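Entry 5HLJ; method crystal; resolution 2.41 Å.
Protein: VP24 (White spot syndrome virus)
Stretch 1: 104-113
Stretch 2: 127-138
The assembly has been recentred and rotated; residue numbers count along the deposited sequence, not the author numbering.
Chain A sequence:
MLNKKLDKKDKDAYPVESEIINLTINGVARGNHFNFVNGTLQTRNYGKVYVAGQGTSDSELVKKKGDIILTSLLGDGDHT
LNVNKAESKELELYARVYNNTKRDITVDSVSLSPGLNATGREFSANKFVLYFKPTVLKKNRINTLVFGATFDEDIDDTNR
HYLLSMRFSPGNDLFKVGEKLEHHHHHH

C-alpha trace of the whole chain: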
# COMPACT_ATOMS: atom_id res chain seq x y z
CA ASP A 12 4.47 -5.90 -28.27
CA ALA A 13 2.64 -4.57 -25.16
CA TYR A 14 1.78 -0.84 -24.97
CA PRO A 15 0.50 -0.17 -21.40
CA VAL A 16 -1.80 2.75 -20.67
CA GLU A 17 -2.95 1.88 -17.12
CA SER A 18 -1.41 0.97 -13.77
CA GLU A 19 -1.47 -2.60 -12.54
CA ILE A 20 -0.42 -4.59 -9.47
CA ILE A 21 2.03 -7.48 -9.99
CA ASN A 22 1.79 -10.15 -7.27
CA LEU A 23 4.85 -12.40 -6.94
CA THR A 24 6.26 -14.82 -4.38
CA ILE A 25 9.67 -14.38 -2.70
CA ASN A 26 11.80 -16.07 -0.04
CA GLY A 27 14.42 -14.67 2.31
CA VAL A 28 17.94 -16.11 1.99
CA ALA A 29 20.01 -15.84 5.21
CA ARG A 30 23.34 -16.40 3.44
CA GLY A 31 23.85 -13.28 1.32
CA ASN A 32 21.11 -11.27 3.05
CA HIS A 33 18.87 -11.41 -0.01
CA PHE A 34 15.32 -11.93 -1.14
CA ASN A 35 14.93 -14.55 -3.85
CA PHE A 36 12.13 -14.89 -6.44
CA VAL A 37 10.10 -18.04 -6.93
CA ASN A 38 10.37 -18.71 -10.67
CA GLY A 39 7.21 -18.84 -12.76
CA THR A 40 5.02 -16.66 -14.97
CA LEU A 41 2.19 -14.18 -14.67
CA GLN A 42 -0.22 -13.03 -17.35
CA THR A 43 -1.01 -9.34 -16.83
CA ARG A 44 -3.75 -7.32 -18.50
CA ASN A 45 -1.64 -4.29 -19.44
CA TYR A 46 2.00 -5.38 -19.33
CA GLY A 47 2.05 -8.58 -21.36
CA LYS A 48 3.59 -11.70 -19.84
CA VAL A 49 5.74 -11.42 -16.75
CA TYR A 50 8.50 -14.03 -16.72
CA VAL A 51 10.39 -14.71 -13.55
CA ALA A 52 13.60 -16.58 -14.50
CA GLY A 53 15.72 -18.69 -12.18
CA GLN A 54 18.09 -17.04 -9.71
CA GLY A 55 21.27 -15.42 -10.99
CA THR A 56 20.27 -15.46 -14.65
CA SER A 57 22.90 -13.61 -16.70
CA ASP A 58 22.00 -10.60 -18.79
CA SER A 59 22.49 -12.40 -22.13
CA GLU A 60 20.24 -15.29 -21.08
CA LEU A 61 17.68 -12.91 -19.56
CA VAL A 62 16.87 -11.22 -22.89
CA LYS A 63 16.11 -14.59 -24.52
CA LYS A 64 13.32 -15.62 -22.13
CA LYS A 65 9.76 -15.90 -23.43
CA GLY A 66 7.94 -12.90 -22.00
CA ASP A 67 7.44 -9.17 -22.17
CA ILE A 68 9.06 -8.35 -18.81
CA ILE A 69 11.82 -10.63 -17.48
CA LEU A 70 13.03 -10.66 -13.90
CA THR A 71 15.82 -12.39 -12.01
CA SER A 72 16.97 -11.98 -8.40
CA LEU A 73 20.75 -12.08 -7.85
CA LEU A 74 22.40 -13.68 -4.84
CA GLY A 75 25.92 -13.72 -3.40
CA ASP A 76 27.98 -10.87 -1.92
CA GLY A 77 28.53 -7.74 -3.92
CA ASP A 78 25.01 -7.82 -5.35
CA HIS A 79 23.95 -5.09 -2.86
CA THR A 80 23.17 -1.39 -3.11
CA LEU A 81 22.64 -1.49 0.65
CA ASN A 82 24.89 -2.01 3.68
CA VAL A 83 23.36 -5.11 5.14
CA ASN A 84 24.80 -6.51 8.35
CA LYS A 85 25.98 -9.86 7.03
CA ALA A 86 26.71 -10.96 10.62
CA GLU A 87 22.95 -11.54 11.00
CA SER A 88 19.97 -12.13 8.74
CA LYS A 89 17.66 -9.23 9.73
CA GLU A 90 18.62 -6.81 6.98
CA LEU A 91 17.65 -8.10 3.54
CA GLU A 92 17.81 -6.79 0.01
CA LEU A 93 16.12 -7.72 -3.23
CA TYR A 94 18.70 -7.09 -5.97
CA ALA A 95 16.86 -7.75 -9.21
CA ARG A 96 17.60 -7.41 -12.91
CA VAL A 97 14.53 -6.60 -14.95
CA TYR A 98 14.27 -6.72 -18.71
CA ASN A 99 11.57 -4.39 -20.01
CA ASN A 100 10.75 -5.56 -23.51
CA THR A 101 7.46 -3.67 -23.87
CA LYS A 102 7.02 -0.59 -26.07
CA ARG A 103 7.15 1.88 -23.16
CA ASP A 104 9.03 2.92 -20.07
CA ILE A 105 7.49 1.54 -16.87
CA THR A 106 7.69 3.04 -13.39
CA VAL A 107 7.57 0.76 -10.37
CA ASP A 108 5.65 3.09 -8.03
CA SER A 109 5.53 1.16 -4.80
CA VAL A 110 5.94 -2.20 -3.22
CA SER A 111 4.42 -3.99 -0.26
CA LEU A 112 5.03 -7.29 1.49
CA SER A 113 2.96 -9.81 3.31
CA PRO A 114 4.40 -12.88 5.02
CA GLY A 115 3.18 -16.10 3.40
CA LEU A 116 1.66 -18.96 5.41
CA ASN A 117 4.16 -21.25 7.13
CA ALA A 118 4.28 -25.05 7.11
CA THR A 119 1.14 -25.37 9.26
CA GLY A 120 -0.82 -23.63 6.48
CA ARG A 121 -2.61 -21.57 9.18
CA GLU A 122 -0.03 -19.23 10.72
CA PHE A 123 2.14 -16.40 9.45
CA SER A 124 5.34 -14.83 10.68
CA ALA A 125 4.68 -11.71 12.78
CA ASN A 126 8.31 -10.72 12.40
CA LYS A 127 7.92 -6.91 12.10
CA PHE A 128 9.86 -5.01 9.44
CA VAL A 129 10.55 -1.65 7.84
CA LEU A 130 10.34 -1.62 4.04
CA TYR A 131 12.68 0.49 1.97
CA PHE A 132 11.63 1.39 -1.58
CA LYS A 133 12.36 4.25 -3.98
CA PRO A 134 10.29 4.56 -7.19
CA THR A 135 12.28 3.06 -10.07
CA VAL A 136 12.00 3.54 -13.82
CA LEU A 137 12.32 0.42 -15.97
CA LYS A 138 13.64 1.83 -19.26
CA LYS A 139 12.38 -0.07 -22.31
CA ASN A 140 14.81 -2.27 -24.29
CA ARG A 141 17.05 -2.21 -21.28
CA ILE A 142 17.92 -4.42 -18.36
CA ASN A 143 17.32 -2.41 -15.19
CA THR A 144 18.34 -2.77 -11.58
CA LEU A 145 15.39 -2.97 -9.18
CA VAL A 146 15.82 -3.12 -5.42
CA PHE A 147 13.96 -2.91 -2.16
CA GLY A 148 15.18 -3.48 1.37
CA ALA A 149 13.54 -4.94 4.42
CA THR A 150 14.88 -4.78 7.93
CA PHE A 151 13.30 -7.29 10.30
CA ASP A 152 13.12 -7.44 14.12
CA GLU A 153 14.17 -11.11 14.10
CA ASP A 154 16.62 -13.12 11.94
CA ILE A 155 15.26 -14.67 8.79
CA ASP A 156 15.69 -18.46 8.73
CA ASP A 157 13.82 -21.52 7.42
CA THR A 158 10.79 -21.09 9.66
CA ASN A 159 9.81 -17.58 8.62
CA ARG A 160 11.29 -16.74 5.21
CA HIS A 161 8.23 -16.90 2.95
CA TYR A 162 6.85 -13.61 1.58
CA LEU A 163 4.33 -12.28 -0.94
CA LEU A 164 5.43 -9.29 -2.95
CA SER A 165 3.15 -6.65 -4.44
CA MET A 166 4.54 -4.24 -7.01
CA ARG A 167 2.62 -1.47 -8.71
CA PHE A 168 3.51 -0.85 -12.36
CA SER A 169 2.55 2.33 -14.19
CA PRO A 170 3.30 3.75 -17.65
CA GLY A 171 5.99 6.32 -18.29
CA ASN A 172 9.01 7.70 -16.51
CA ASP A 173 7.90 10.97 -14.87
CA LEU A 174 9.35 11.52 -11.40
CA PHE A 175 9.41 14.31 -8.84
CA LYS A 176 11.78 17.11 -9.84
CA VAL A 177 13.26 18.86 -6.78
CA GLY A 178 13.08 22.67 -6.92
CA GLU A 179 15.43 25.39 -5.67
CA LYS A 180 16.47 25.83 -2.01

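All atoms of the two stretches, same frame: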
# COMPACT_ATOMS: atom_id res chain seq x y z
N ASP A 104 8.51 2.82 -21.42
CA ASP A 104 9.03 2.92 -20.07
C ASP A 104 7.95 2.57 -19.05
O ASP A 104 6.78 2.89 -19.23
CB ASP A 104 9.56 4.33 -19.82
CG ASP A 104 10.88 4.60 -20.54
OD1 ASP A 104 11.36 5.75 -20.46
OD2 ASP A 104 11.45 3.67 -21.15
N ILE A 105 8.37 1.90 -17.98
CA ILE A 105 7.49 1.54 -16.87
C ILE A 105 8.06 2.06 -15.57
O ILE A 105 9.26 1.92 -15.33
CB ILE A 105 7.32 0.02 -16.76
CG1 ILE A 105 6.68 -0.54 -18.02
CG2 ILE A 105 6.54 -0.33 -15.51
CD1 ILE A 105 6.72 -2.04 -18.07
N THR A 106 7.24 2.68 -14.73
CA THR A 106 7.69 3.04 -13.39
C THR A 106 7.15 2.02 -12.38
O THR A 106 5.96 1.67 -12.40
CB THR A 106 7.25 4.48 -12.97
OG1 THR A 106 7.76 5.43 -13.92
CG2 THR A 106 7.81 4.84 -11.58
N VAL A 107 8.03 1.51 -11.53
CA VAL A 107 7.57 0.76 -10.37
C VAL A 107 7.34 1.77 -9.24
O VAL A 107 8.29 2.33 -8.71
CB VAL A 107 8.57 -0.34 -9.96
CG1 VAL A 107 8.00 -1.20 -8.83
CG2 VAL A 107 8.88 -1.22 -11.16
N ASP A 108 6.07 2.01 -8.93
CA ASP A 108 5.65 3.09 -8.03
C ASP A 108 5.84 2.78 -6.57
O ASP A 108 6.22 3.65 -5.78
CB ASP A 108 4.17 3.40 -8.23
CG ASP A 108 3.90 4.10 -9.51
OD1 ASP A 108 4.58 5.11 -9.78
OD2 ASP A 108 3.00 3.63 -10.24
N SER A 109 5.54 1.54 -6.20
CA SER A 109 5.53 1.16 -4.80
C SER A 109 5.59 -0.33 -4.67
O SER A 109 5.32 -1.06 -5.61
CB SER A 109 4.28 1.71 -4.10
OG SER A 109 3.11 1.32 -4.79
N VAL A 110 5.99 -0.79 -3.49
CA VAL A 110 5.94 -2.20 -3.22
C VAL A 110 5.34 -2.41 -1.84
O VAL A 110 5.35 -1.52 -1.01
CB VAL A 110 7.34 -2.87 -3.28
CG1 VAL A 110 8.06 -2.51 -4.56
CG2 VAL A 110 8.16 -2.48 -2.09
N SER A 111 4.81 -3.60 -1.60
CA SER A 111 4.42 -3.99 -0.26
C SER A 111 4.66 -5.48 -0.10
O SER A 111 4.78 -6.20 -1.08
CB SER A 111 2.97 -3.60 0.05
OG SER A 111 2.09 -4.10 -0.93
N LEU A 112 4.76 -5.91 1.15
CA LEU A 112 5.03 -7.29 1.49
C LEU A 112 4.01 -7.81 2.46
O LEU A 112 3.57 -7.10 3.37
CB LEU A 112 6.41 -7.48 2.13
CG LEU A 112 7.74 -7.42 1.41
CD1 LEU A 112 8.79 -7.80 2.44
CD2 LEU A 112 7.80 -8.35 0.21
N SER A 113 3.68 -9.07 2.30
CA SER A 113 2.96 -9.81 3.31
C SER A 113 3.75 -11.09 3.55
O SER A 113 4.26 -11.68 2.59
CB SER A 113 1.53 -10.11 2.84
OG SER A 113 0.95 -11.14 3.63
N LYS A 127 8.17 -8.27 12.61
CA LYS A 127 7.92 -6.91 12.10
C LYS A 127 9.10 -6.41 11.29
O LYS A 127 10.24 -6.83 11.51
CB LYS A 127 7.61 -5.93 13.24
CG LYS A 127 6.26 -6.15 13.90
CD LYS A 127 5.97 -5.05 14.92
CE LYS A 127 6.81 -5.19 16.21
NZ LYS A 127 6.36 -6.35 17.04
N PHE A 128 8.83 -5.50 10.34
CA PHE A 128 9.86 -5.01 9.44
C PHE A 128 9.61 -3.57 8.96
O PHE A 128 8.49 -3.08 8.97
CB PHE A 128 9.98 -5.93 8.21
CG PHE A 128 8.69 -6.09 7.45
CD1 PHE A 128 8.35 -5.21 6.43
CD2 PHE A 128 7.82 -7.13 7.75
CE1 PHE A 128 7.15 -5.36 5.74
CE2 PHE A 128 6.63 -7.28 7.06
CZ PHE A 128 6.30 -6.40 6.05
N VAL A 129 10.68 -2.91 8.54
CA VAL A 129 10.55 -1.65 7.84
C VAL A 129 10.98 -1.89 6.39
O VAL A 129 12.04 -2.47 6.13
CB VAL A 129 11.39 -0.53 8.49
CG1 VAL A 129 11.30 0.77 7.70
CG2 VAL A 129 10.92 -0.30 9.90
N LEU A 130 10.12 -1.48 5.47
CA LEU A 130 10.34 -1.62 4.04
C LEU A 130 11.01 -0.40 3.46
O LEU A 130 10.53 0.72 3.65
CB LEU A 130 9.01 -1.82 3.33
CG LEU A 130 8.63 -3.15 2.71
CD1 LEU A 130 7.31 -2.98 1.96
CD2 LEU A 130 9.72 -3.57 1.76
N TYR A 131 12.10 -0.59 2.73
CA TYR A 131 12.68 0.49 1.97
C TYR A 131 12.36 0.34 0.47
O TYR A 131 12.64 -0.70 -0.13
CB TYR A 131 14.21 0.58 2.17
CG TYR A 131 14.84 1.52 1.15
CD1 TYR A 131 14.71 2.89 1.28
CD2 TYR A 131 15.48 1.02 0.02
CE1 TYR A 131 15.24 3.75 0.33
CE2 TYR A 131 15.99 1.87 -0.94
CZ TYR A 131 15.87 3.23 -0.78
OH TYR A 131 16.39 4.08 -1.71
N PHE A 132 11.80 1.38 -0.13
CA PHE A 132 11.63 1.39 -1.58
C PHE A 132 11.56 2.79 -2.17
O PHE A 132 10.78 3.62 -1.73
CB PHE A 132 10.37 0.62 -2.02
CG PHE A 132 10.22 0.55 -3.52
CD1 PHE A 132 11.09 -0.24 -4.28
CD2 PHE A 132 9.27 1.31 -4.18
CE1 PHE A 132 10.98 -0.30 -5.66
CE2 PHE A 132 9.15 1.25 -5.56
CZ PHE A 132 10.01 0.44 -6.30
N LYS A 133 12.37 3.01 -3.20
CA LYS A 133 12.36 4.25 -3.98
C LYS A 133 11.81 3.97 -5.38
O LYS A 133 12.24 3.01 -6.03
CB LYS A 133 13.79 4.80 -4.04
CG LYS A 133 14.08 5.88 -5.07
CD LYS A 133 15.57 6.25 -4.95
CE LYS A 133 16.08 7.11 -6.09
NZ LYS A 133 15.50 8.47 -6.06
N PRO A 134 10.85 4.79 -5.85
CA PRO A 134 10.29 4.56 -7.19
C PRO A 134 11.38 4.43 -8.24
O PRO A 134 12.34 5.18 -8.21
CB PRO A 134 9.43 5.81 -7.44
CG PRO A 134 9.05 6.27 -6.05
CD PRO A 134 10.23 5.94 -5.18
N THR A 135 11.23 3.46 -9.14
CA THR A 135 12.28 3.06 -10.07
C THR A 135 11.75 2.93 -11.48
O THR A 135 10.79 2.20 -11.71
CB THR A 135 12.88 1.70 -9.68
OG1 THR A 135 13.43 1.76 -8.36
CG2 THR A 135 13.95 1.28 -10.70
N VAL A 136 12.39 3.63 -12.42
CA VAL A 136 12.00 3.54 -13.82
C VAL A 136 12.63 2.31 -14.49
O VAL A 136 13.84 2.08 -14.39
CB VAL A 136 12.39 4.81 -14.61
CG1 VAL A 136 12.02 4.65 -16.09
CG2 VAL A 136 11.71 6.02 -14.02
N LEU A 137 11.80 1.50 -15.14
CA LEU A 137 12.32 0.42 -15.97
C LEU A 137 12.34 0.92 -17.42
O LEU A 137 11.30 0.98 -18.09
CB LEU A 137 11.48 -0.85 -15.81
CG LEU A 137 11.14 -1.30 -14.38
CD1 LEU A 137 10.12 -2.46 -14.37
CD2 LEU A 137 12.38 -1.70 -13.61
N LYS A 138 13.51 1.33 -17.89
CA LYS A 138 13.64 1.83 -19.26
C LYS A 138 13.38 0.68 -20.24
O LYS A 138 13.80 -0.46 -20.00
CB LYS A 138 15.03 2.42 -19.47
CG LYS A 138 15.37 3.57 -18.53
CD LYS A 138 14.50 4.77 -18.81
CE LYS A 138 14.87 5.41 -20.14
NZ LYS A 138 14.14 6.68 -20.37

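Two regimes hold these stretches together: a short antiparallel ladder at one end and side-chain packing at the other. In the ladder, Ile-105 N donates to Leu-137 O (3.1 Å) and Leu-137 N to Ile-105 O (2.6 Å); Val-107 N then donates to Thr-135 O (2.9 Å) and Thr-135 N to Val-107 O (3.2 Å). N-H...O angles of 162-172° mark these bonds as nearly linear. Thr-106 and Val-136 form the non-hydrogen-bonded pair between them, CA to CA 4.4 Å, with side chains on the face opposite Ile-105, Val-107, Thr-135 and Leu-137.

On that latter face, Leu-137 (chi1 m, chi2 t) places CD1 3.7 Å from Val-107 CG2 and 4.3 Å from Ile-105 CG2, so one methyl touches two branched neighbours. Thr-135, chi1 m, turns its hydroxyl back to its own stretch, OG1 donating to Lys-133 O at 2.9 Å. The ladder's end is closed by a salt bridge, Lys-138 NZ to Asp-104 OD1 at 2.9 Å. The lysine CA-to-CB bond points away overall, but three successive m rotamers fold the chain back before a t chi4 delivers the amine.

Beyond Asp-108 the backbones separate: the CA atoms of Ser-111 and Leu-130 are 7.7 Å apart, and side chains span the gap. Phe-132, chi1 t, points toward stretch 1. Val-110 CG1 lies 3.7 Å from the centroid of the Phe-132 ring, 6° off the normal, a CH-pi contact over one face, while Val-107 O meets the ring edge, 3.4 Å from Phe-132 CE2. Val-110 and Leu-112 point toward stretch 2; Ser-109 and Ser-111 point away, keeping small polar groups out of the apolar seam. Leu-130, chi1 off-well at -110°, sets CD1 4.2 Å from Val-110 CG2 and CD2 4.3 Å from Leu-112 CG. Phe-128, chi1 p, brings CZ within 4.1 Å of Leu-112 CB. The contact buries 793 Å² in total.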